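Local coordinates for UPF0311 protein RPA1785 (Rhodopseudomonas palustris, PDB 3C5O), which is of unknown function but folds as a closed antiparallel beta-barrel of the UPF0311 (DUF3237) family, at residues A141-D145 and R146-D150. Residues are numbered along the deposited sequence; the frame is centred on the assembly and turned at random.
Sequences ARHAD and RVVID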
ATOM      1  N   ALA B 141      15.914 -17.010  -5.990  1.00 51.55           N
ATOM      2  CA  ALA B 141      15.911 -18.465  -5.977  1.00 53.87           C
ATOM      3  C   ALA B 141      15.422 -18.968  -4.618  1.00 54.07           C
ATOM      4  O   ALA B 141      15.884 -18.485  -3.593  1.00 53.77           O
ATOM      5  CB  ALA B 141      17.289 -18.996  -6.283  1.00 54.64           C
ATOM      6  N   ARG B 142      14.481 -19.912  -4.622  1.00 56.13           N
ATOM      7  CA  ARG B 142      13.883 -20.462  -3.400  1.00 57.20           C
ATOM      8  C   ARG B 142      14.595 -21.754  -3.066  1.00 60.06           C
ATOM      9  O   ARG B 142      14.590 -22.699  -3.867  1.00 61.35           O
ATOM     10  CB  ARG B 142      12.407 -20.802  -3.615  1.00 56.77           C
ATOM     11  CG  ARG B 142      11.391 -20.379  -2.538  1.00 58.24           C
ATOM     12  CD  ARG B 142      11.869 -20.259  -1.075  1.00 60.54           C
ATOM     13  NE  ARG B 142      11.559 -21.464  -0.294  1.00 65.07           N
ATOM     14  CZ  ARG B 142      10.530 -21.609   0.538  1.00 64.69           C
ATOM     15  NH1 ARG B 142       9.664 -20.620   0.746  1.00 64.53           N
ATOM     16  NH2 ARG B 142      10.380 -22.759   1.180  1.00 67.91           N
ATOM     17  N   HIS B 143      15.229 -21.786  -1.898  1.00 61.02           N
ATOM     18  CA  HIS B 143      15.706 -23.038  -1.327  1.00 64.14           C
ATOM     19  C   HIS B 143      14.924 -23.338  -0.047  1.00 64.41           C
ATOM     20  O   HIS B 143      14.073 -22.544   0.371  1.00 63.16           O
ATOM     21  CB  HIS B 143      17.204 -22.987  -1.102  1.00 65.17           C
ATOM     22  CG  HIS B 143      17.983 -22.747  -2.361  1.00 67.08           C
ATOM     23  ND1 HIS B 143      18.595 -21.540  -2.642  1.00 66.53           N
ATOM     24  CD2 HIS B 143      18.227 -23.550  -3.425  1.00 69.28           C
ATOM     25  CE1 HIS B 143      19.200 -21.618  -3.816  1.00 67.12           C
ATOM     26  NE2 HIS B 143      18.996 -22.829  -4.309  1.00 69.70           N
ATOM     27  N   ALA B 144      15.193 -24.480   0.573  1.00 66.67           N
ATOM     28  CA  ALA B 144      14.368 -24.935   1.686  1.00 66.83           C
ATOM     29  C   ALA B 144      14.580 -24.034   2.889  1.00 65.30           C
ATOM     30  O   ALA B 144      13.643 -23.791   3.666  1.00 64.86           O
ATOM     31  CB  ALA B 144      14.691 -26.388   2.030  1.00 69.99           C
ATOM     32  N   ASP B 145      15.804 -23.510   3.001  1.00 64.46           N
ATOM     33  CA  ASP B 145      16.277 -22.794   4.187  1.00 63.76           C
ATOM     34  C   ASP B 145      16.499 -21.305   3.966  1.00 60.26           C
ATOM     35  O   ASP B 145      16.741 -20.564   4.921  1.00 59.80           O
ATOM     36  CB  ASP B 145      17.600 -23.416   4.671  1.00 67.51           C
ATOM     37  CG  ASP B 145      18.733 -23.324   3.621  1.00 70.22           C
ATOM     38  OD1 ASP B 145      18.510 -23.627   2.423  1.00 73.56           O
ATOM     39  OD2 ASP B 145      19.867 -22.969   3.999  1.00 73.38           O
ATOM     40  N   ARG B 146      16.430 -20.867   2.714  1.00 57.83           N
ATOM     41  CA  ARG B 146      16.816 -19.510   2.354  1.00 55.07           C
ATOM     42  C   ARG B 146      16.243 -19.094   1.014  1.00 53.47           C
ATOM     43  O   ARG B 146      15.748 -19.926   0.263  1.00 53.92           O
ATOM     44  CB  ARG B 146      18.348 -19.370   2.314  1.00 56.31           C
ATOM     45  CG  ARG B 146      19.004 -20.043   1.118  1.00 58.36           C
ATOM     46  CD  ARG B 146      20.486 -20.295   1.340  1.00 61.99           C
ATOM     47  NE  ARG B 146      21.169 -20.710   0.108  1.00 64.91           N
ATOM     48  CZ  ARG B 146      21.155 -21.943  -0.402  1.00 68.71           C
ATOM     49  NH1 ARG B 146      21.814 -22.201  -1.517  1.00 71.10           N
ATOM     50  NH2 ARG B 146      20.483 -22.925   0.191  1.00 71.07           N
ATOM     51  N   VAL B 147      16.313 -17.786   0.753  1.00 51.80           N
ATOM     52  CA  VAL B 147      15.982 -17.161  -0.524  1.00 50.29           C
ATOM     53  C   VAL B 147      17.169 -16.275  -0.936  1.00 50.61           C
ATOM     54  O   VAL B 147      17.689 -15.524  -0.114  1.00 49.59           O
ATOM     55  CB  VAL B 147      14.682 -16.323  -0.415  1.00 49.72           C
ATOM     56  CG1 VAL B 147      14.481 -15.496  -1.669  1.00 48.46           C
ATOM     57  CG2 VAL B 147      13.442 -17.243  -0.166  1.00 45.52           C
ATOM     58  N   VAL B 148      17.608 -16.401  -2.194  1.00 51.86           N
ATOM     59  CA  VAL B 148      18.769 -15.703  -2.744  1.00 52.28           C
ATOM     60  C   VAL B 148      18.304 -14.753  -3.840  1.00 52.18           C
ATOM     61  O   VAL B 148      17.875 -15.198  -4.895  1.00 53.51           O
ATOM     62  CB  VAL B 148      19.778 -16.690  -3.360  1.00 54.58           C
ATOM     63  CG1 VAL B 148      20.994 -15.959  -3.967  1.00 55.75           C
ATOM     64  CG2 VAL B 148      20.247 -17.701  -2.332  1.00 55.00           C
ATOM     65  N   ILE B 149      18.411 -13.446  -3.597  1.00 51.36           N
ATOM     66  CA  ILE B 149      17.922 -12.440  -4.532  1.00 50.71           C
ATOM     67  C   ILE B 149      19.123 -11.757  -5.126  1.00 51.32           C
ATOM     68  O   ILE B 149      19.883 -11.113  -4.410  1.00 51.22           O
ATOM     69  CB  ILE B 149      17.157 -11.252  -3.845  1.00 49.42           C
ATOM     70  CG1 ILE B 149      16.545 -11.589  -2.449  1.00 49.64           C
ATOM     71  CG2 ILE B 149      16.263 -10.486  -4.870  1.00 49.53           C
ATOM     72  CD1 ILE B 149      15.345 -12.371  -2.434  1.00 51.88           C
ATOM     73  N   ASP B 150      19.267 -11.860  -6.433  1.00 52.13           N
ATOM     74  CA  ASP B 150      20.274 -11.113  -7.155  1.00 53.13           C
ATOM     75  C   ASP B 150      19.649  -9.808  -7.567  1.00 52.26           C
ATOM     76  O   ASP B 150      18.685  -9.793  -8.338  1.00 52.95           O
ATOM     77  CB  ASP B 150      20.723 -11.893  -8.376  1.00 55.01           C
ATOM     78  CG  ASP B 150      21.448 -13.152  -8.003  1.00 58.34           C
ATOM     79  OD1 ASP B 150      22.389 -13.082  -7.182  1.00 61.14           O
ATOM     80  OD2 ASP B 150      21.082 -14.219  -8.535  1.00 64.47           O
TER
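Arg146 opens the returning strand of this beta hairpin by laying its guanidinium flat on the imidazole of His143, with planes only 7° apart and centres 3.9 Å from each other. ND1 of His143 sits over the middle of the guanidinium, 3.4 Å from CZ of Arg146, while NH1 lies over the same ring's face, displaced toward its rim. A long, flexible side chain suits this place: with CG between backbone N and carbonyl carbon (chi1 73°) and the chain extended from CG to NE, the flat end group reaches back across the turn. There NH2 of Arg146 donates to OD1 of Asp145 at 3.1 Å in a salt bridge; OD1 lies almost in the guanidinium plane and accepts through its syn lone pair. One face thus stacks while NH2 is held at the edge by a single charged hydrogen bond, the carboxylate plane being strongly tilted, which should restrain the group's rotation. The backbone adds a bond from N of His143 to O of Arg146, 2.9 Å long, closing the turn. Next, Val147 faces Arg142 as a non-hydrogen-bonded pair; its CG2 meets the aliphatic CD of Arg142 at 3.5 Å, in a chain bent at chi2 and chi3 whose NE makes a weak bond to O of His143. The branched valine favours the extended backbone and offers one methyl, CG2, to this methylene. Val148 is hydrogen-bonded to Ala141: N of Val148 to O of Ala141 is 3.0 Å and nearly straight (165°), the return bond being weak. Its CG2 approaches the edge of the His143 ring, and the methyl of Ala141, small enough for this close pair, sits beside CB of Val148 on the same sheet face. Beyond, Ile149 is buried against Ile15 and Asn88, and Asp150 OD1 bonds Thr14 OG1. The hairpin joins strands 136-142 and 146-154; the latter also pairs with strand 9-27, closing the antiparallel barrel.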